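PDB 2CYB: tyrosyl-tRNA synthetase from Archaeoglobus fulgidus, which catalyses the attachment of L-tyrosine to tRNA(Tyr), first activating the amino acid with ATP to form tyrosyl-adenylate and then transferring it to the acceptor end of the tRNA. Local coordinates for the interface of chains A and B. Numbering follows the deposited sequence. Chains: chain A/B, Tyrosyl-tRNA synthetase.

The interface of chains A and B. Residues chain A 133-135; chain B 150-153.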
# COMPACT_ATOMS: atom_id res chain seq x y z
N THR A 133 -0.70 3.99 -10.93
CA THR A 133 -2.06 3.46 -10.97
C THR A 133 -2.08 2.06 -10.38
O THR A 133 -1.10 1.32 -10.46
CB THR A 133 -2.62 3.37 -12.42
OG1 THR A 133 -1.84 2.44 -13.18
CG2 THR A 133 -2.57 4.73 -13.10
N LEU A 134 -3.20 1.69 -9.76
CA LEU A 134 -3.35 0.36 -9.21
C LEU A 134 -3.16 -0.65 -10.35
O LEU A 134 -2.55 -1.70 -10.18
CB LEU A 134 -4.75 0.19 -8.60
CG LEU A 134 -5.09 -1.22 -8.11
CD1 LEU A 134 -4.04 -1.69 -7.08
CD2 LEU A 134 -6.49 -1.22 -7.50
N ASN A 135 -3.69 -0.31 -11.52
CA ASN A 135 -3.58 -1.18 -12.69
C ASN A 135 -2.13 -1.53 -13.03
O ASN A 135 -1.79 -2.70 -13.22
CB ASN A 135 -4.23 -0.49 -13.89
CG ASN A 135 -4.29 -1.37 -15.11
OD1 ASN A 135 -4.45 -0.89 -16.23
ND2 ASN A 135 -4.16 -2.68 -14.91
N ASP B 150 -9.69 3.13 -12.03
CA ASP B 150 -8.33 3.55 -12.30
C ASP B 150 -7.78 4.32 -11.10
O ASP B 150 -7.17 5.38 -11.25
CB ASP B 150 -8.27 4.41 -13.56
CG ASP B 150 -6.86 4.55 -14.10
OD1 ASP B 150 -6.14 3.52 -14.15
OD2 ASP B 150 -6.47 5.68 -14.48
N PRO B 151 -8.00 3.80 -9.88
CA PRO B 151 -7.47 4.51 -8.70
C PRO B 151 -5.95 4.34 -8.64
O PRO B 151 -5.38 3.49 -9.34
CB PRO B 151 -8.16 3.80 -7.55
CG PRO B 151 -8.27 2.38 -8.05
CD PRO B 151 -8.77 2.61 -9.48
N MET B 152 -5.31 5.15 -7.81
CA MET B 152 -3.86 5.05 -7.64
C MET B 152 -3.63 4.07 -6.49
O MET B 152 -4.54 3.79 -5.71
CB MET B 152 -3.27 6.41 -7.27
CG MET B 152 -3.70 7.52 -8.22
SD MET B 152 -3.29 7.03 -9.92
CE MET B 152 -1.62 7.36 -9.89
N VAL B 153 -2.41 3.54 -6.38
CA VAL B 153 -2.12 2.61 -5.29
C VAL B 153 -2.32 3.37 -3.97
O VAL B 153 -2.73 2.78 -2.97
CB VAL B 153 -0.66 2.08 -5.37
CG1 VAL B 153 -0.35 1.20 -4.16
CG2 VAL B 153 -0.47 1.27 -6.67
O HOH W 1 -5.79 1.82 -11.61
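A:Leu134 and A:Thr133 meet B:Pro151 and B:Met152 at the homodimer interface of this class I synthetase, where the start of helix 134-140 faces the loop leading into a helix that begins at B:Val153. CG of A:Leu134 is anti to the backbone N (chi1 174°), and its branch CD2 approaches CG of the B:Pro151 ring obliquely, at 4.1 Å. Leucine's branch and the rigid proline ring supply matching apolar surfaces. CB of A:Leu134 also rests 3.4 Å from the carbonyl O of B:Pro151. B:Met152, bent at chi2 and chi3, lays its flexible thioether over the N–CA stretch of A:Thr133, CE 3.6 Å from that N. The threonine methyl CG2, anti to the carbonyl carbon, has SD of B:Met152 to one side. OD1 of B:Asp150 lies alongside the CB–CG2 bond, 3.9 Å from either atom. CG2 of B:Val153 packs 4.0 Å from CA of A:Leu134, a compact beta-branched residue fitting close to backbone. A:Thr133 and B:Met152 form an antiparallel bridge. A:Leu134 opens its helix, where backbone N–H groups lack partners within the helix; its own donates to O of B:Pro151 at 2.9 Å, nearly straight (174° at H) and in the carbonyl plane. That same O also takes a water, at 2.9 Å, which bridges the backbone N of poorly ordered A:Asn135 to OD1 of B:Asp150, a carboxylate suited to accept from it.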